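Local coordinates for fasciclin-1 (Drosophila melanogaster, PDB 1O70), which mediates adhesion between neural cells as a GPI-anchored surface glycoprotein, here represented by its third and fourth FAS1 domains, at residues A[91-100]-A[112-122]. Numbering follows the deposited sequence.
Sequences IRQKNANLIA and YFNVRGEGSDT. With NAG (2-acetamido-2-deoxy-beta-D-glucopyranose), chain B; NAG (2-acetamido-2-deoxy-beta-D-glucopyranose), chain C.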
loop_
_atom_site.group_PDB
_atom_site.type_symbol
_atom_site.label_atom_id
_atom_site.label_comp_id
_atom_site.label_asym_id
_atom_site.label_seq_id
_atom_site.Cartn_x
_atom_site.Cartn_y
_atom_site.Cartn_z
ATOM N N ILE A 91 -15.878 9.877 -6.612
ATOM C CA ILE A 91 -15.160 8.814 -5.933
ATOM C C ILE A 91 -16.130 7.681 -5.598
ATOM O O ILE A 91 -15.826 6.509 -5.832
ATOM C CB ILE A 91 -14.476 9.336 -4.636
ATOM C CG1 ILE A 91 -13.456 10.417 -4.986
ATOM C CG2 ILE A 91 -13.750 8.203 -3.923
ATOM C CD1 ILE A 91 -12.856 11.100 -3.789
ATOM N N ARG A 92 -17.296 8.026 -5.054
ATOM C CA ARG A 92 -18.308 7.018 -4.724
ATOM C C ARG A 92 -18.631 6.179 -5.949
ATOM O O ARG A 92 -18.614 4.952 -5.898
ATOM C CB ARG A 92 -19.614 7.667 -4.261
ATOM C CG ARG A 92 -19.751 7.840 -2.772
ATOM C CD ARG A 92 -21.176 7.500 -2.325
ATOM N NE ARG A 92 -21.388 7.820 -0.915
ATOM C CZ ARG A 92 -21.468 9.058 -0.445
ATOM N NH1 ARG A 92 -21.364 10.087 -1.276
ATOM N NH2 ARG A 92 -21.632 9.265 0.854
ATOM N N GLN A 93 -18.941 6.863 -7.047
ATOM C CA GLN A 93 -19.294 6.208 -8.300
ATOM C C GLN A 93 -18.220 5.281 -8.839
ATOM O O GLN A 93 -18.510 4.152 -9.226
ATOM C CB GLN A 93 -19.622 7.252 -9.359
ATOM C CG GLN A 93 -20.788 8.136 -8.990
ATOM C CD GLN A 93 -21.082 9.178 -10.050
ATOM O OE1 GLN A 93 -21.299 8.846 -11.216
ATOM N NE2 GLN A 93 -21.094 10.450 -9.650
ATOM N N LYS A 94 -16.984 5.765 -8.878
ATOM C CA LYS A 94 -15.889 4.964 -9.394
ATOM C C LYS A 94 -15.646 3.693 -8.585
ATOM O O LYS A 94 -15.148 2.709 -9.119
ATOM C CB LYS A 94 -14.607 5.790 -9.452
ATOM C CG LYS A 94 -14.677 6.970 -10.407
ATOM C CD LYS A 94 -13.293 7.535 -10.685
ATOM C CE LYS A 94 -12.456 6.552 -11.499
ATOM N NZ LYS A 94 -11.065 7.024 -11.727
ATOM N N ASN A 95 -15.995 3.710 -7.301
ATOM C CA ASN A 95 -15.796 2.533 -6.472
ATOM C C ASN A 95 -17.044 1.669 -6.363
ATOM O O ASN A 95 -17.089 0.737 -5.560
ATOM C CB ASN A 95 -15.328 2.925 -5.063
ATOM C CG ASN A 95 -13.861 3.308 -5.021
ATOM O OD1 ASN A 95 -13.085 2.937 -5.898
ATOM N ND2 ASN A 95 -13.472 4.041 -3.989
ATOM N N ALA A 96 -18.049 1.961 -7.178
ATOM C CA ALA A 96 -19.297 1.204 -7.133
ATOM C C ALA A 96 -19.096 -0.289 -7.380
ATOM O O ALA A 96 -19.373 -1.111 -6.508
ATOM C CB ALA A 96 -20.285 1.769 -8.144
ATOM N N ASN A 97 -18.610 -0.634 -8.568
ATOM C CA ASN A 97 -18.386 -2.030 -8.925
ATOM C C ASN A 97 -17.116 -2.561 -8.277
ATOM O O ASN A 97 -17.159 -3.464 -7.436
ATOM C CB ASN A 97 -18.297 -2.159 -10.443
ATOM C CG ASN A 97 -19.443 -1.443 -11.148
ATOM O OD1 ASN A 97 -20.606 -1.541 -10.728
ATOM N ND2 ASN A 97 -19.126 -0.725 -12.227
ATOM N N LEU A 98 -15.986 -1.995 -8.687
ATOM C CA LEU A 98 -14.687 -2.377 -8.152
ATOM C C LEU A 98 -13.999 -1.169 -7.532
ATOM O O LEU A 98 -14.531 -0.060 -7.552
ATOM C CB LEU A 98 -13.802 -2.949 -9.264
ATOM C CG LEU A 98 -14.009 -4.425 -9.610
ATOM C CD1 LEU A 98 -13.091 -4.816 -10.758
ATOM C CD2 LEU A 98 -13.720 -5.286 -8.378
ATOM N N ILE A 99 -12.816 -1.397 -6.971
ATOM C CA ILE A 99 -12.038 -0.334 -6.360
ATOM C C ILE A 99 -11.239 0.342 -7.468
ATOM O O ILE A 99 -10.481 -0.316 -8.181
ATOM C CB ILE A 99 -11.059 -0.893 -5.304
ATOM C CG1 ILE A 99 -11.848 -1.528 -4.157
ATOM C CG2 ILE A 99 -10.140 0.215 -4.797
ATOM C CD1 ILE A 99 -10.994 -2.306 -3.167
ATOM N N ALA A 100 -11.423 1.649 -7.626
ATOM C CA ALA A 100 -10.697 2.381 -8.652
ATOM C C ALA A 100 -9.346 2.829 -8.120
ATOM O O ALA A 100 -9.259 3.561 -7.136
ATOM C CB ALA A 100 -11.495 3.583 -9.106
ATOM N N TYR A 112 -6.394 4.979 -3.767
ATOM C CA TYR A 112 -7.752 4.496 -3.929
ATOM C C TYR A 112 -8.460 4.908 -2.657
ATOM O O TYR A 112 -7.813 5.134 -1.632
ATOM C CB TYR A 112 -7.805 2.979 -4.199
ATOM C CG TYR A 112 -7.319 2.084 -3.105
ATOM C CD1 TYR A 112 -8.178 1.669 -2.079
ATOM C CD2 TYR A 112 -5.996 1.648 -3.086
ATOM C CE1 TYR A 112 -7.733 0.846 -1.062
ATOM C CE2 TYR A 112 -5.531 0.831 -2.083
ATOM C CZ TYR A 112 -6.405 0.429 -1.070
ATOM O OH TYR A 112 -5.969 -0.414 -0.071
ATOM N N PHE A 113 -9.776 5.054 -2.736
ATOM C CA PHE A 113 -10.546 5.506 -1.594
ATOM C C PHE A 113 -11.569 4.497 -1.112
ATOM O O PHE A 113 -11.903 3.532 -1.801
ATOM C CB PHE A 113 -11.292 6.806 -1.939
ATOM C CG PHE A 113 -10.416 7.899 -2.483
ATOM C CD1 PHE A 113 -9.914 7.827 -3.773
ATOM C CD2 PHE A 113 -10.084 8.998 -1.698
ATOM C CE1 PHE A 113 -9.095 8.831 -4.278
ATOM C CE2 PHE A 113 -9.264 10.007 -2.195
ATOM C CZ PHE A 113 -8.769 9.918 -3.489
ATOM N N ASN A 114 -12.066 4.747 0.089
ATOM C CA ASN A 114 -13.103 3.932 0.682
ATOM C C ASN A 114 -14.121 4.918 1.227
ATOM O O ASN A 114 -13.760 5.843 1.961
ATOM C CB ASN A 114 -12.569 3.078 1.824
ATOM C CG ASN A 114 -13.658 2.242 2.462
ATOM O OD1 ASN A 114 -14.330 1.467 1.782
ATOM N ND2 ASN A 114 -13.842 2.394 3.767
ATOM N N VAL A 115 -15.388 4.726 0.864
ATOM C CA VAL A 115 -16.463 5.605 1.312
ATOM C C VAL A 115 -17.492 4.874 2.162
ATOM O O VAL A 115 -17.989 3.819 1.769
ATOM C CB VAL A 115 -17.202 6.242 0.115
ATOM C CG1 VAL A 115 -18.359 7.094 0.619
ATOM C CG2 VAL A 115 -16.238 7.092 -0.715
ATOM N N ARG A 116 -17.803 5.442 3.325
ATOM C CA ARG A 116 -18.792 4.879 4.246
ATOM C C ARG A 116 -19.864 5.915 4.580
ATOM O O ARG A 116 -19.571 7.107 4.666
ATOM C CB ARG A 116 -18.141 4.460 5.557
ATOM C CG ARG A 116 -17.160 3.327 5.479
ATOM C CD ARG A 116 -16.336 3.328 6.759
ATOM N NE ARG A 116 -17.199 3.417 7.936
ATOM C CZ ARG A 116 -16.765 3.708 9.158
ATOM N NH1 ARG A 116 -15.473 3.942 9.364
ATOM N NH2 ARG A 116 -17.620 3.752 10.175
ATOM N N GLY A 117 -21.092 5.445 4.787
ATOM C CA GLY A 117 -22.199 6.322 5.141
ATOM C C GLY A 117 -22.579 7.364 4.107
ATOM O O GLY A 117 -22.049 7.370 2.996
ATOM N N GLU A 118 -23.516 8.241 4.467
ATOM C CA GLU A 118 -23.951 9.302 3.562
ATOM C C GLU A 118 -24.224 10.595 4.321
ATOM O O GLU A 118 -24.178 10.633 5.551
ATOM C CB GLU A 118 -25.213 8.898 2.795
ATOM C CG GLU A 118 -25.155 7.532 2.139
ATOM C CD GLU A 118 -25.273 6.419 3.157
ATOM O OE1 GLU A 118 -26.135 6.535 4.056
ATOM O OE2 GLU A 118 -24.519 5.431 3.054
ATOM N N GLY A 119 -24.502 11.658 3.571
ATOM C CA GLY A 119 -24.783 12.942 4.181
ATOM C C GLY A 119 -23.658 13.436 5.064
ATOM O O GLY A 119 -22.486 13.362 4.702
ATOM N N SER A 120 -24.018 13.937 6.238
ATOM C CA SER A 120 -23.032 14.458 7.172
ATOM C C SER A 120 -22.319 13.346 7.931
ATOM O O SER A 120 -21.435 13.604 8.751
ATOM C CB SER A 120 -23.718 15.404 8.151
ATOM O OG SER A 120 -24.385 16.443 7.444
ATOM N N ASP A 121 -22.693 12.107 7.652
ATOM C CA ASP A 121 -22.074 10.977 8.325
ATOM C C ASP A 121 -21.025 10.306 7.462
ATOM O O ASP A 121 -20.342 9.376 7.902
ATOM C CB ASP A 121 -23.143 9.971 8.725
ATOM C CG ASP A 121 -23.848 10.369 9.989
ATOM O OD1 ASP A 121 -23.179 10.367 11.051
ATOM O OD2 ASP A 121 -25.054 10.697 9.920
ATOM N N THR A 122 -20.901 10.792 6.234
ATOM C CA THR A 122 -19.943 10.253 5.294
ATOM C C THR A 122 -18.522 10.244 5.837
ATOM O O THR A 122 -18.060 11.215 6.442
ATOM C CB THR A 122 -19.943 11.053 3.982
ATOM O OG1 THR A 122 -21.269 11.087 3.443
ATOM C CG2 THR A 122 -19.001 10.412 2.973
HETATM C C1 NAG B . -12.798 0.634 7.956
HETATM C C2 NAG B . -13.845 0.788 9.040
HETATM C C3 NAG B . -14.720 -0.465 9.068
HETATM C C4 NAG B . -15.327 -0.674 7.665
HETATM C C5 NAG B . -14.245 -0.671 6.571
HETATM C C6 NAG B . -14.884 -0.638 5.188
HETATM C C7 NAG B . -13.371 2.113 10.993
HETATM C C8 NAG B . -13.655 2.006 12.484
HETATM N N2 NAG B . -13.200 0.978 10.323
HETATM O O3 NAG B . -15.733 -0.304 10.038
HETATM O O4 NAG B . -16.069 -1.887 7.601
HETATM O O5 NAG B . -13.420 0.510 6.670
HETATM O O6 NAG B . -15.795 0.453 5.083
HETATM O O7 NAG B . -13.309 3.216 10.454
HETATM C C1 NAG C . -8.379 3.051 6.358
HETATM C C2 NAG C . -9.242 2.238 5.397
HETATM C C3 NAG C . -10.667 2.170 5.954
HETATM C C4 NAG C . -10.669 1.613 7.391
HETATM C C5 NAG C . -9.675 2.419 8.251
HETATM C C6 NAG C . -9.505 1.900 9.662
HETATM C C7 NAG C . -8.778 2.239 3.033
HETATM C C8 NAG C . -8.883 2.957 1.695
HETATM N N2 NAG C . -9.263 2.871 4.097
HETATM O O3 NAG C . -11.491 1.392 5.103
HETATM O O4 NAG C . -11.990 1.750 7.951
HETATM O O5 NAG C . -8.368 2.426 7.643
HETATM O O6 NAG C . -9.209 0.511 9.656
HETATM O O7 NAG C . -8.262 1.128 3.100
HETATM O O HOH W 1 -10.795 4.260 -5.187
#
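Arg92, near the end of helix 88-94, reaches along strand 110-116 to the turn beyond it. Its NH2 donates to Gly117 O at 2.9 Å, nearly straight (164°), in the plane of the guanidinium and on a carbonyl lone pair; the same nitrogen makes a weak bond to Thr122 OG1, whose hydroxyl donates to Gly119 O. Val115 CG1, set anti to the backbone N (chi1 177°), lies over one guanidinium face, 3.5 Å from Arg92 NE. Without the guanidinium, as with an alanine here, Gly117 O would probably lose this donor and Val115 CG1 its cover. The preceding residue, Ile91, crosses Phe113 at about a right angle: CD1 stands over the ring centre in a CH-pi contact, 4.0 Å from the centroid, while CG2 packs on Phe113 CB. Helix and strand belong to the third FAS1 domain, where 110-116 pairs antiparallel with 123-128 in a mixed sheet. After the helix, Asn95 OD1 accepts Ala100 N at 2.7 Å, almost in line with the side-chain C=O, and also takes a bond from a water. That water donates to Ala100 O and accepts from Phe113 N, bridging loop and strand. Further along the loop, Ile99 CG2 meets Tyr112 CD1 at 3.7 Å. The CB of Asn114 is directed away from 91-100, and its ND2 donates to O6 of the GlcNAc of chain B, part of the attached glycan.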